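Long-range contacts in cytochrome c-552/4 domain-containing protein (Ignicoccus hospitalis KIN4/I, PDB 4QO5), which probably carries electrons through eight covalently bound hemes as a membrane-associated octaheme cytochrome c: residues A[230-235]-A[281-286]; A[244-249]-A[484-489]; A[478-483]-A[496-501]. One frame throughout, in Å; residues are numbered along the deposited sequence.

Contact 1 of 3, residues A[230-235]-A[281-286]. With HEC (heme c), chain H.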
loop_
_atom_site.group_PDB
_atom_site.type_symbol
_atom_site.label_atom_id
_atom_site.label_comp_id
_atom_site.label_asym_id
_atom_site.label_seq_id
_atom_site.Cartn_x
_atom_site.Cartn_y
_atom_site.Cartn_z
ATOM N N ARG A 230 6.246 19.255 -1.563
ATOM C CA ARG A 230 7.078 18.707 -0.499
ATOM C C ARG A 230 6.472 17.536 0.258
ATOM O O ARG A 230 7.039 17.088 1.254
ATOM C CB ARG A 230 7.379 19.808 0.490
ATOM C CG ARG A 230 8.303 20.856 -0.051
ATOM C CD ARG A 230 8.201 22.133 0.744
ATOM N NE ARG A 230 9.327 22.998 0.477
ATOM C CZ ARG A 230 9.508 24.149 1.095
ATOM N NH1 ARG A 230 8.561 24.559 1.904
ATOM N NH2 ARG A 230 10.575 24.925 0.830
ATOM N N SER A 231 5.316 17.069 -0.192
ATOM C CA SER A 231 4.667 15.920 0.443
ATOM C C SER A 231 5.214 14.654 -0.205
ATOM O O SER A 231 5.715 14.695 -1.320
ATOM C CB SER A 231 3.137 15.979 0.229
ATOM O OG SER A 231 2.797 15.715 -1.128
ATOM N N PRO A 232 5.085 13.514 0.465
ATOM C CA PRO A 232 5.478 12.264 -0.203
ATOM C C PRO A 232 4.450 11.813 -1.239
ATOM O O PRO A 232 4.790 11.101 -2.184
ATOM C CB PRO A 232 5.503 11.260 0.957
ATOM C CG PRO A 232 4.450 11.802 1.916
ATOM C CD PRO A 232 4.612 13.294 1.848
ATOM N N TYR A 233 3.201 12.219 -1.050
ATOM C CA TYR A 233 2.098 11.729 -1.868
ATOM C C TYR A 233 2.296 12.101 -3.317
ATOM O O TYR A 233 2.041 11.314 -4.218
ATOM C CB TYR A 233 0.792 12.333 -1.389
ATOM C CG TYR A 233 0.437 11.908 0.008
ATOM C CD1 TYR A 233 0.090 10.598 0.275
ATOM C CD2 TYR A 233 0.448 12.824 1.058
ATOM C CE1 TYR A 233 -0.248 10.200 1.556
ATOM C CE2 TYR A 233 0.106 12.431 2.347
ATOM C CZ TYR A 233 -0.241 11.124 2.581
ATOM O OH TYR A 233 -0.568 10.725 3.859
ATOM N N THR A 234 2.805 13.302 -3.528
ATOM C CA THR A 234 2.932 13.792 -4.882
ATOM C C THR A 234 3.956 12.996 -5.721
ATOM O O THR A 234 3.717 12.723 -6.890
ATOM C CB THR A 234 3.208 15.298 -4.906
ATOM O OG1 THR A 234 2.853 15.782 -6.192
ATOM C CG2 THR A 234 4.684 15.634 -4.601
ATOM N N CYS A 235 5.074 12.601 -5.115
ATOM C CA CYS A 235 6.072 11.795 -5.818
ATOM C C CYS A 235 5.590 10.377 -5.981
ATOM O O CYS A 235 6.013 9.660 -6.894
ATOM C CB CYS A 235 7.423 11.777 -5.076
ATOM S SG CYS A 235 7.919 13.333 -4.357
ATOM N N ALA A 281 11.211 15.628 10.394
ATOM C CA ALA A 281 11.349 14.401 9.599
ATOM C C ALA A 281 11.351 14.808 8.134
ATOM O O ALA A 281 10.536 15.624 7.726
ATOM C CB ALA A 281 10.177 13.412 9.876
ATOM N N PRO A 282 12.255 14.218 7.336
ATOM C CA PRO A 282 12.446 14.602 5.928
ATOM C C PRO A 282 11.470 13.912 4.969
ATOM O O PRO A 282 11.136 12.737 5.163
ATOM C CB PRO A 282 13.862 14.112 5.644
ATOM C CG PRO A 282 13.989 12.878 6.526
ATOM C CD PRO A 282 13.215 13.186 7.771
ATOM N N THR A 283 11.007 14.646 3.961
ATOM C CA THR A 283 10.272 14.065 2.850
ATOM C C THR A 283 11.165 13.976 1.621
ATOM O O THR A 283 12.336 14.372 1.661
ATOM C CB THR A 283 9.065 14.931 2.450
ATOM O OG1 THR A 283 9.521 16.216 1.989
ATOM C CG2 THR A 283 8.111 15.106 3.622
ATOM N N CYS A 284 10.596 13.490 0.521
ATOM C CA CYS A 284 11.340 13.382 -0.736
ATOM C C CYS A 284 12.028 14.690 -1.081
ATOM O O CYS A 284 13.221 14.707 -1.375
ATOM C CB CYS A 284 10.409 13.037 -1.886
ATOM S SG CYS A 284 8.994 12.043 -1.433
ATOM N N ALA A 285 11.281 15.787 -1.047
ATOM C CA ALA A 285 11.851 17.090 -1.426
ATOM C C ALA A 285 13.018 17.485 -0.519
ATOM O O ALA A 285 14.006 18.046 -0.986
ATOM C CB ALA A 285 10.794 18.168 -1.405
ATOM N N THR A 286 12.903 17.191 0.777
ATOM C CA THR A 286 13.955 17.550 1.739
ATOM C C THR A 286 15.315 17.071 1.276
ATOM O O THR A 286 16.293 17.827 1.272
ATOM C CB THR A 286 13.699 16.939 3.150
ATOM O OG1 THR A 286 12.384 17.291 3.615
ATOM C CG2 THR A 286 14.754 17.444 4.128
HETATM FE FE HEC H . 15.376 9.297 -2.162
HETATM C CHA HEC H . 17.762 7.670 -4.043
HETATM C CHB HEC H . 13.256 9.391 -4.844
HETATM C CHC HEC H . 12.850 10.178 -0.097
HETATM C CHD HEC H . 17.640 10.065 0.186
HETATM N NA HEC H . 15.500 8.673 -4.064
HETATM C C1A HEC H . 16.535 7.941 -4.628
HETATM C C2A HEC H . 16.115 7.500 -5.935
HETATM C C3A HEC H . 14.866 7.947 -6.154
HETATM C C4A HEC H . 14.453 8.712 -4.992
HETATM C CMA HEC H . 13.986 7.743 -7.412
HETATM C CAA HEC H . 16.985 6.628 -6.868
HETATM C CBA HEC H . 17.518 7.493 -8.017
HETATM C CGA HEC H . 18.537 6.632 -8.716
HETATM O O1A HEC H . 18.140 5.795 -9.566
HETATM O O2A HEC H . 19.745 6.756 -8.381
HETATM N NB HEC H . 13.462 9.767 -2.452
HETATM C C1B HEC H . 12.740 9.614 -3.616
HETATM C C2B HEC H . 11.356 9.596 -3.296
HETATM C C3B HEC H . 11.298 9.759 -1.967
HETATM C C4B HEC H . 12.601 9.906 -1.423
HETATM C CMB HEC H . 10.267 9.421 -4.396
HETATM C CAB HEC H . 10.195 9.776 -0.927
HETATM C CBB HEC H . 9.045 8.816 -1.251
HETATM N NC HEC H . 15.240 10.087 -0.399
HETATM C C1C HEC H . 14.122 10.295 0.386
HETATM C C2C HEC H . 14.521 10.889 1.646
HETATM C C3C HEC H . 15.817 10.537 1.760
HETATM C C4C HEC H . 16.306 10.221 0.459
HETATM C CMC HEC H . 13.490 10.929 2.793
HETATM C CAC HEC H . 16.884 10.722 2.863
HETATM C CBC HEC H . 16.412 10.721 4.324
HETATM N ND HEC H . 17.389 8.932 -1.968
HETATM C C1D HEC H . 18.120 9.323 -0.857
HETATM C C2D HEC H . 19.469 8.863 -0.990
HETATM C C3D HEC H . 19.501 8.091 -2.293
HETATM C C4D HEC H . 18.165 8.198 -2.847
HETATM C CMD HEC H . 20.616 9.069 0.023
HETATM C CAD HEC H . 20.706 7.416 -2.958
HETATM C CBD HEC H . 21.367 8.567 -3.747
HETATM C CGD HEC H . 22.108 8.011 -4.933
HETATM O O1D HEC H . 21.735 6.909 -5.398
HETATM O O2D HEC H . 23.074 8.658 -5.421
HETATM O O HOH W 1 8.296 15.861 -1.696
#
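Two heme-attachment motifs of the CxxCH type meet here, each through its first cysteine. Cys235 opens the motif that ends at His239 and Cys284 the one that ends at His288, and their sulfurs link to CAB atoms of two different hemes. The Cys284 thioether, SG to HEC CAB, is stretched to 2.6 Å in the model. The Cys284 side chain is also turned away from the ideal staggered position (chi1 -31°), which probably goes with its covalent link to the heme. Cys235 SG and Cys284 SG come side by side at 3.4 Å without bonding each other, which brings the two hemes' attachment points close and could offer a short route between them.

Hydrogen bonds tie the approach to the second motif. Thr283, N-cap of helix 284-288, turns OG1 between its backbone N and carbonyl carbon (chi1 63°) and donates to Arg230 O at 2.7 Å, from 31° above the carbonyl plane. Thr283 N donates to Thr286 OG1 at 3.0 Å. An alanine at Thr283 would remove OG1 and would probably loosen the hold on the Arg230 carbonyl. A water accepts from Ala285 N and donates to Ser231 O, bridging the two backbones.

Apolar packing fills in: Ala285 CB lies 3.9 Å from Arg230 CG, and Pro232 CA sits 3.7 Å from Cys284 SG. The extended Arg230 chain runs on past this methyl, its guanidinium in a cation-pi contact with Trp273 and its NE hydrogen-bonded to O2D, a propionate oxygen of another heme c.

Contact 2 of 3, residues A[244-249]-A[484-489]. With HEC (heme c), chain H.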
loop_
_atom_site.group_PDB
_atom_site.type_symbol
_atom_site.label_atom_id
_atom_site.label_comp_id
_atom_site.label_asym_id
_atom_site.label_seq_id
_atom_site.Cartn_x
_atom_site.Cartn_y
_atom_site.Cartn_z
ATOM N N VAL A 244 10.128 1.178 -8.929
ATOM C CA VAL A 244 10.763 2.393 -8.431
ATOM C C VAL A 244 10.174 2.779 -7.071
ATOM O O VAL A 244 9.696 3.892 -6.895
ATOM C CB VAL A 244 10.597 3.557 -9.467
ATOM C CG1 VAL A 244 11.484 3.327 -10.695
ATOM C CG2 VAL A 244 9.132 3.690 -9.922
ATOM N N PRO A 245 10.266 1.868 -6.079
ATOM C CA PRO A 245 9.428 1.938 -4.874
ATOM C C PRO A 245 9.873 2.975 -3.851
ATOM O O PRO A 245 9.877 2.665 -2.656
ATOM C CB PRO A 245 9.610 0.553 -4.258
ATOM C CG PRO A 245 11.063 0.213 -4.576
ATOM C CD PRO A 245 11.210 0.734 -6.024
ATOM N N ALA A 246 10.273 4.164 -4.286
ATOM C CA ALA A 246 10.727 5.157 -3.322
ATOM C C ALA A 246 9.615 5.574 -2.336
ATOM O O ALA A 246 9.865 5.688 -1.129
ATOM C CB ALA A 246 11.378 6.349 -4.022
ATOM N N PHE A 247 8.380 5.717 -2.817
ATOM C CA PHE A 247 7.286 6.066 -1.920
ATOM C C PHE A 247 7.057 4.997 -0.859
ATOM O O PHE A 247 6.826 5.306 0.309
ATOM C CB PHE A 247 5.975 6.322 -2.681
ATOM C CG PHE A 247 4.828 6.664 -1.788
ATOM C CD1 PHE A 247 4.707 7.939 -1.267
ATOM C CD2 PHE A 247 3.872 5.710 -1.459
ATOM C CE1 PHE A 247 3.659 8.276 -0.443
ATOM C CE2 PHE A 247 2.816 6.033 -0.625
ATOM C CZ PHE A 247 2.706 7.325 -0.118
ATOM N N ASN A 248 7.120 3.737 -1.273
ATOM C CA ASN A 248 6.777 2.627 -0.389
ATOM C C ASN A 248 7.852 2.441 0.657
ATOM O O ASN A 248 7.568 2.201 1.824
ATOM C CB ASN A 248 6.662 1.354 -1.197
ATOM C CG ASN A 248 5.695 1.488 -2.366
ATOM O OD1 ASN A 248 6.073 1.937 -3.450
ATOM N ND2 ASN A 248 4.447 1.095 -2.148
ATOM N N VAL A 249 9.094 2.573 0.212
ATOM C CA VAL A 249 10.247 2.511 1.108
ATOM C C VAL A 249 10.162 3.626 2.142
ATOM O O VAL A 249 10.324 3.395 3.343
ATOM C CB VAL A 249 11.553 2.652 0.312
ATOM C CG1 VAL A 249 12.710 3.003 1.244
ATOM C CG2 VAL A 249 11.860 1.346 -0.441
ATOM N N THR A 484 17.799 0.259 0.922
ATOM C CA THR A 484 19.043 0.512 1.675
ATOM C C THR A 484 19.304 2.013 1.706
ATOM O O THR A 484 19.566 2.577 2.753
ATOM C CB THR A 484 20.217 -0.230 1.047
ATOM O OG1 THR A 484 19.894 -1.624 0.969
ATOM C CG2 THR A 484 21.505 -0.042 1.877
ATOM N N ALA A 485 19.167 2.671 0.553
ATOM C CA ALA A 485 19.400 4.107 0.468
ATOM C C ALA A 485 18.461 4.915 1.355
ATOM O O ALA A 485 18.867 5.931 1.923
ATOM C CB ALA A 485 19.274 4.587 -0.985
ATOM N N MET A 486 17.199 4.486 1.458
ATOM C CA MET A 486 16.191 5.324 2.100
ATOM C C MET A 486 15.493 4.655 3.297
ATOM O O MET A 486 14.370 5.028 3.651
ATOM C CB MET A 486 15.164 5.796 1.070
ATOM C CG MET A 486 15.774 6.865 0.146
ATOM S SD MET A 486 14.693 7.196 -1.255
ATOM C CE MET A 486 15.078 5.770 -2.297
ATOM N N ASN A 487 16.176 3.673 3.878
ATOM C CA ASN A 487 15.813 3.104 5.173
ATOM C C ASN A 487 14.519 2.313 5.151
ATOM O O ASN A 487 13.667 2.479 6.028
ATOM C CB ASN A 487 15.730 4.208 6.228
ATOM C CG ASN A 487 16.943 5.090 6.221
ATOM O OD1 ASN A 487 18.070 4.605 6.276
ATOM N ND2 ASN A 487 16.726 6.391 6.102
ATOM N N GLY A 488 14.383 1.446 4.152
ATOM C CA GLY A 488 13.263 0.535 4.094
ATOM C C GLY A 488 13.581 -0.692 4.930
ATOM O O GLY A 488 14.662 -0.812 5.509
ATOM N N GLN A 489 12.620 -1.598 5.002
ATOM C CA GLN A 489 12.795 -2.860 5.691
ATOM C C GLN A 489 12.237 -3.987 4.822
ATOM O O GLN A 489 12.987 -4.810 4.303
ATOM C CB GLN A 489 12.106 -2.823 7.062
ATOM C CG GLN A 489 12.796 -1.904 8.086
ATOM C CD GLN A 489 12.277 -0.472 8.052
ATOM O OE1 GLN A 489 11.231 -0.182 7.464
ATOM N NE2 GLN A 489 13.011 0.432 8.684
HETATM FE FE HEC H . 15.376 9.297 -2.162
HETATM C CHA HEC H . 17.762 7.670 -4.043
HETATM C CHB HEC H . 13.256 9.391 -4.844
HETATM C CHC HEC H . 12.850 10.178 -0.097
HETATM C CHD HEC H . 17.640 10.065 0.186
HETATM N NA HEC H . 15.500 8.673 -4.064
HETATM C C1A HEC H . 16.535 7.941 -4.628
HETATM C C2A HEC H . 16.115 7.500 -5.935
HETATM C C3A HEC H . 14.866 7.947 -6.154
HETATM C C4A HEC H . 14.453 8.712 -4.992
HETATM C CMA HEC H . 13.986 7.743 -7.412
HETATM C CAA HEC H . 16.985 6.628 -6.868
HETATM C CBA HEC H . 17.518 7.493 -8.017
HETATM C CGA HEC H . 18.537 6.632 -8.716
HETATM O O1A HEC H . 18.140 5.795 -9.566
HETATM O O2A HEC H . 19.745 6.756 -8.381
HETATM N NB HEC H . 13.462 9.767 -2.452
HETATM C C1B HEC H . 12.740 9.614 -3.616
HETATM C C2B HEC H . 11.356 9.596 -3.296
HETATM C C3B HEC H . 11.298 9.759 -1.967
HETATM C C4B HEC H . 12.601 9.906 -1.423
HETATM C CMB HEC H . 10.267 9.421 -4.396
HETATM C CAB HEC H . 10.195 9.776 -0.927
HETATM C CBB HEC H . 9.045 8.816 -1.251
HETATM N NC HEC H . 15.240 10.087 -0.399
HETATM C C1C HEC H . 14.122 10.295 0.386
HETATM C C2C HEC H . 14.521 10.889 1.646
HETATM C C3C HEC H . 15.817 10.537 1.760
HETATM C C4C HEC H . 16.306 10.221 0.459
HETATM C CMC HEC H . 13.490 10.929 2.793
HETATM C CAC HEC H . 16.884 10.722 2.863
HETATM C CBC HEC H . 16.412 10.721 4.324
HETATM N ND HEC H . 17.389 8.932 -1.968
HETATM C C1D HEC H . 18.120 9.323 -0.857
HETATM C C2D HEC H . 19.469 8.863 -0.990
HETATM C C3D HEC H . 19.501 8.091 -2.293
HETATM C C4D HEC H . 18.165 8.198 -2.847
HETATM C CMD HEC H . 20.616 9.069 0.023
HETATM C CAD HEC H . 20.706 7.416 -2.958
HETATM C CBD HEC H . 21.367 8.567 -3.747
HETATM C CGD HEC H . 22.108 8.011 -4.933
HETATM O O1D HEC H . 21.735 6.909 -5.398
HETATM O O2D HEC H . 23.074 8.658 -5.421
#
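The axial-methionine site of a heme c is built where helix 464-485 gives way to loop, and this contact packs the start of helix 246-252 beside it. Met486 SD binds the iron at 2.4 Å, with His288 as the other axial ligand. CG is anti to the carbonyl carbon (chi1 -73°) and the chain then runs extended to SD, so that Met486 CG lies over the ring, 3.3 Å from HEC NC. A bend at chi3 (-79°) lays the terminal methyl along the same face, Met486 CE to HEC NA 3.4 Å, and probably helps set how the sulfur faces the metal.

Ala246 occupies this same porphyrin face further out: its CB is 3.3 Å from HEC C2B and 4.1 Å from Met486 CE, closing one flank of the ligand. No hydrogen bond crosses between the segments; van der Waals contact does the work. Val249, with CG1 anti to its backbone N, pushes that methyl against Met486 CB at 3.7 Å and onto the backbone between Met486 O and Gly488 N. Gly488 suits this place, since a beta carbon modelled on it would fall only 3.2 Å from Val249 CG1.

Around the site, helix 413-447 backs the end of helix 464-485, Leu422 touching Thr484 and Leu423 touching Ala485. Thr484 OG1 also hydrogen-bonds Thr165 of the third subunit, while on the other segment Pro245 and Ala246 rest on Tyr482, one turn back along helix 464-485.

Contact 3 of 3, residues A[478-483]-A[496-501]. With HEC (heme c), chain H.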
loop_
_atom_site.group_PDB
_atom_site.type_symbol
_atom_site.label_atom_id
_atom_site.label_comp_id
_atom_site.label_asym_id
_atom_site.label_seq_id
_atom_site.Cartn_x
_atom_site.Cartn_y
_atom_site.Cartn_z
ATOM N N ASN A 478 16.670 -3.280 -7.783
ATOM C CA ASN A 478 16.269 -1.896 -7.556
ATOM C C ASN A 478 15.677 -1.679 -6.167
ATOM O O ASN A 478 16.028 -0.731 -5.474
ATOM C CB ASN A 478 15.253 -1.446 -8.603
ATOM C CG ASN A 478 15.898 -1.119 -9.940
ATOM O OD1 ASN A 478 17.127 -1.152 -10.088
ATOM N ND2 ASN A 478 15.067 -0.808 -10.925
ATOM N N SER A 479 14.754 -2.547 -5.774
ATOM C CA SER A 479 14.107 -2.394 -4.478
ATOM C C SER A 479 15.115 -2.504 -3.340
ATOM O O SER A 479 15.046 -1.756 -2.358
ATOM C CB SER A 479 12.990 -3.420 -4.299
ATOM O OG SER A 479 11.883 -3.093 -5.123
ATOM N N ILE A 480 16.055 -3.428 -3.476
ATOM C CA ILE A 480 17.068 -3.612 -2.432
ATOM C C ILE A 480 17.926 -2.363 -2.270
ATOM O O ILE A 480 18.204 -1.915 -1.152
ATOM C CB ILE A 480 17.964 -4.831 -2.741
ATOM C CG1 ILE A 480 17.152 -6.117 -2.586
ATOM C CG2 ILE A 480 19.188 -4.873 -1.794
ATOM C CD1 ILE A 480 17.788 -7.324 -3.260
ATOM N N ARG A 481 18.337 -1.791 -3.400
ATOM C CA ARG A 481 19.143 -0.584 -3.390
ATOM C C ARG A 481 18.336 0.603 -2.861
ATOM O O ARG A 481 18.823 1.357 -2.031
ATOM C CB ARG A 481 19.689 -0.302 -4.792
ATOM C CG ARG A 481 20.703 -1.353 -5.248
ATOM C CD ARG A 481 21.327 -0.977 -6.593
ATOM N NE ARG A 481 20.415 -1.158 -7.722
ATOM C CZ ARG A 481 20.529 -2.131 -8.623
ATOM N NH1 ARG A 481 21.496 -3.027 -8.517
ATOM N NH2 ARG A 481 19.669 -2.216 -9.629
ATOM N N TYR A 482 17.090 0.742 -3.318
ATOM C CA TYR A 482 16.230 1.820 -2.831
ATOM C C TYR A 482 16.017 1.733 -1.316
ATOM O O TYR A 482 16.044 2.755 -0.606
ATOM C CB TYR A 482 14.845 1.725 -3.490
ATOM C CG TYR A 482 14.682 2.461 -4.803
ATOM C CD1 TYR A 482 15.642 2.391 -5.804
ATOM C CD2 TYR A 482 13.540 3.205 -5.045
ATOM C CE1 TYR A 482 15.454 3.062 -7.026
ATOM C CE2 TYR A 482 13.347 3.871 -6.252
ATOM C CZ TYR A 482 14.303 3.803 -7.228
ATOM O OH TYR A 482 14.083 4.476 -8.421
ATOM N N GLY A 483 15.728 0.523 -0.845
ATOM C CA GLY A 483 15.413 0.279 0.557
ATOM C C GLY A 483 16.614 0.558 1.442
ATOM O O GLY A 483 16.481 1.058 2.558
ATOM N N ARG A 496 9.838 -7.359 -1.989
ATOM C CA ARG A 496 10.397 -7.110 -3.321
ATOM C C ARG A 496 11.926 -7.132 -3.260
ATOM O O ARG A 496 12.589 -6.644 -4.150
ATOM C CB ARG A 496 9.913 -5.754 -3.847
ATOM C CG ARG A 496 9.783 -5.662 -5.374
ATOM C CD ARG A 496 8.605 -6.509 -5.878
ATOM N NE ARG A 496 7.313 -5.935 -5.513
ATOM C CZ ARG A 496 6.152 -6.561 -5.682
ATOM N NH1 ARG A 496 6.132 -7.777 -6.208
ATOM N NH2 ARG A 496 5.018 -5.978 -5.329
ATOM N N GLY A 497 12.480 -7.720 -2.208
ATOM C CA GLY A 497 13.910 -7.591 -1.948
ATOM C C GLY A 497 14.699 -8.878 -2.023
ATOM O O GLY A 497 14.512 -9.658 -2.954
ATOM N N TRP A 498 15.601 -9.096 -1.056
ATOM C CA TRP A 498 16.532 -10.222 -1.128
ATOM C C TRP A 498 15.856 -11.569 -1.308
ATOM O O TRP A 498 16.334 -12.412 -2.070
ATOM C CB TRP A 498 17.488 -10.263 0.084
ATOM C CG TRP A 498 18.679 -9.385 -0.138
ATOM C CD1 TRP A 498 18.984 -8.225 0.519
ATOM C CD2 TRP A 498 19.698 -9.569 -1.122
ATOM N NE1 TRP A 498 20.147 -7.690 0.016
ATOM C CE2 TRP A 498 20.596 -8.492 -1.002
ATOM C CE3 TRP A 498 19.936 -10.540 -2.103
ATOM C CZ2 TRP A 498 21.717 -8.351 -1.827
ATOM C CZ3 TRP A 498 21.058 -10.400 -2.919
ATOM C CH2 TRP A 498 21.930 -9.318 -2.772
ATOM N N TYR A 499 14.751 -11.784 -0.600
ATOM C CA TYR A 499 14.058 -13.053 -0.702
ATOM C C TYR A 499 13.576 -13.261 -2.137
ATOM O O TYR A 499 13.726 -14.346 -2.705
ATOM C CB TYR A 499 12.888 -13.148 0.296
ATOM C CG TYR A 499 12.039 -14.359 0.008
ATOM C CD1 TYR A 499 12.359 -15.607 0.540
ATOM C CD2 TYR A 499 10.941 -14.262 -0.837
ATOM C CE1 TYR A 499 11.596 -16.718 0.234
ATOM C CE2 TYR A 499 10.188 -15.356 -1.149
ATOM C CZ TYR A 499 10.508 -16.578 -0.613
ATOM O OH TYR A 499 9.722 -17.655 -0.946
ATOM N N GLN A 500 13.009 -12.214 -2.726
ATOM C CA GLN A 500 12.478 -12.329 -4.085
ATOM C C GLN A 500 13.596 -12.531 -5.094
ATOM O O GLN A 500 13.450 -13.301 -6.054
ATOM C CB GLN A 500 11.632 -11.110 -4.454
ATOM C CG GLN A 500 10.397 -10.943 -3.577
ATOM C CD GLN A 500 9.349 -12.021 -3.822
ATOM O OE1 GLN A 500 9.358 -12.694 -4.854
ATOM N NE2 GLN A 500 8.459 -12.205 -2.858
ATOM N N LEU A 501 14.718 -11.850 -4.869
ATOM C CA LEU A 501 15.843 -11.940 -5.792
ATOM C C LEU A 501 16.420 -13.359 -5.779
ATOM O O LEU A 501 16.645 -13.955 -6.831
ATOM C CB LEU A 501 16.917 -10.910 -5.433
ATOM C CG LEU A 501 18.191 -10.844 -6.278
ATOM C CD1 LEU A 501 17.854 -10.873 -7.753
ATOM C CD2 LEU A 501 18.976 -9.576 -5.944
HETATM FE FE HEC H . 15.376 9.297 -2.162
HETATM C CHA HEC H . 17.762 7.670 -4.043
HETATM C CHB HEC H . 13.256 9.391 -4.844
HETATM C CHC HEC H . 12.850 10.178 -0.097
HETATM C CHD HEC H . 17.640 10.065 0.186
HETATM N NA HEC H . 15.500 8.673 -4.064
HETATM C C1A HEC H . 16.535 7.941 -4.628
HETATM C C2A HEC H . 16.115 7.500 -5.935
HETATM C C3A HEC H . 14.866 7.947 -6.154
HETATM C C4A HEC H . 14.453 8.712 -4.992
HETATM C CMA HEC H . 13.986 7.743 -7.412
HETATM C CAA HEC H . 16.985 6.628 -6.868
HETATM C CBA HEC H . 17.518 7.493 -8.017
HETATM C CGA HEC H . 18.537 6.632 -8.716
HETATM O O1A HEC H . 18.140 5.795 -9.566
HETATM O O2A HEC H . 19.745 6.756 -8.381
HETATM N NB HEC H . 13.462 9.767 -2.452
HETATM C C1B HEC H . 12.740 9.614 -3.616
HETATM C C2B HEC H . 11.356 9.596 -3.296
HETATM C C3B HEC H . 11.298 9.759 -1.967
HETATM C C4B HEC H . 12.601 9.906 -1.423
HETATM C CMB HEC H . 10.267 9.421 -4.396
HETATM C CAB HEC H . 10.195 9.776 -0.927
HETATM C CBB HEC H . 9.045 8.816 -1.251
HETATM N NC HEC H . 15.240 10.087 -0.399
HETATM C C1C HEC H . 14.122 10.295 0.386
HETATM C C2C HEC H . 14.521 10.889 1.646
HETATM C C3C HEC H . 15.817 10.537 1.760
HETATM C C4C HEC H . 16.306 10.221 0.459
HETATM C CMC HEC H . 13.490 10.929 2.793
HETATM C CAC HEC H . 16.884 10.722 2.863
HETATM C CBC HEC H . 16.412 10.721 4.324
HETATM N ND HEC H . 17.389 8.932 -1.968
HETATM C C1D HEC H . 18.120 9.323 -0.857
HETATM C C2D HEC H . 19.469 8.863 -0.990
HETATM C C3D HEC H . 19.501 8.091 -2.293
HETATM C C4D HEC H . 18.165 8.198 -2.847
HETATM C CMD HEC H . 20.616 9.069 0.023
HETATM C CAD HEC H . 20.706 7.416 -2.958
HETATM C CBD HEC H . 21.367 8.567 -3.747
HETATM C CGD HEC H . 22.108 8.011 -4.933
HETATM O O1D HEC H . 21.735 6.909 -5.398
HETATM O O2D HEC H . 23.074 8.658 -5.421
#
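Residues 478-483 are regular helix, part of helix 464-485, whereas 496-501 begin as loop and turn at Gly497, the N-cap, into helix 498-520, which runs back roughly antiparallel. The backbones come closest at Ile480 and Gly497, whose CA atoms are 5.1 Å apart. At this spot Ile480 CG1 lies 3.6 Å from Gly497 CA.

Ile480 has the largest share of the contact. Its CG1 is anti to the carbonyl carbon and the chain then extends (chi2 162°), sending CD1 over the face of the Trp498 indole in a CH-pi contact, 3.7 Å from the centroid of the five-membered ring and only 12° off its normal. The other branch, CG2, reaches the ring nitrogen side, 3.5 Å from Trp498 NE1, which is itself hydrogen-bonded to Gln426 of helix 413-447. Leu501 CD2 meets Ile480 CD1 at 3.7 Å, so the methyl has the indole on one side and the leucine beside it, at about a right angle.

Ser479 packs alongside Arg496: its OG, bonded to Phe475 O, lies 3.3 Å from Arg496 CG, and its CB is next to Arg496 O, a buried carbonyl with no partner in the model. The bent Arg496 chain leads away to a salt bridge with Asp241.

Two consecutive helices packed antiparallel across a twelve-residue connection make a helical hairpin, here within the C-terminal helices that also meet the third subunit.

In the fold
One heme c touches all three contacts: contact 1 supplies one of its thioethers, contact 2 its axial methionine, and contact 3 reaches its rim through Tyr482, whose OH lies 3.4 Å from HEC CMA. Contacts 1 and 2 have centres about 13 Å apart and meet where Pro232 O packs on Phe247 CD1 at 3.3 Å. Contacts 2 and 3 are closer, about 9 Å between centres, and share helix 464-485; a probable hydrogen bond from Gly488 N to Gly483 O (2.7 Å) joins them. Contacts 1 and 3 do not touch, their nearest atoms being about 9 Å apart, so contact 2 connects the heme-attachment region with the C-terminal helices.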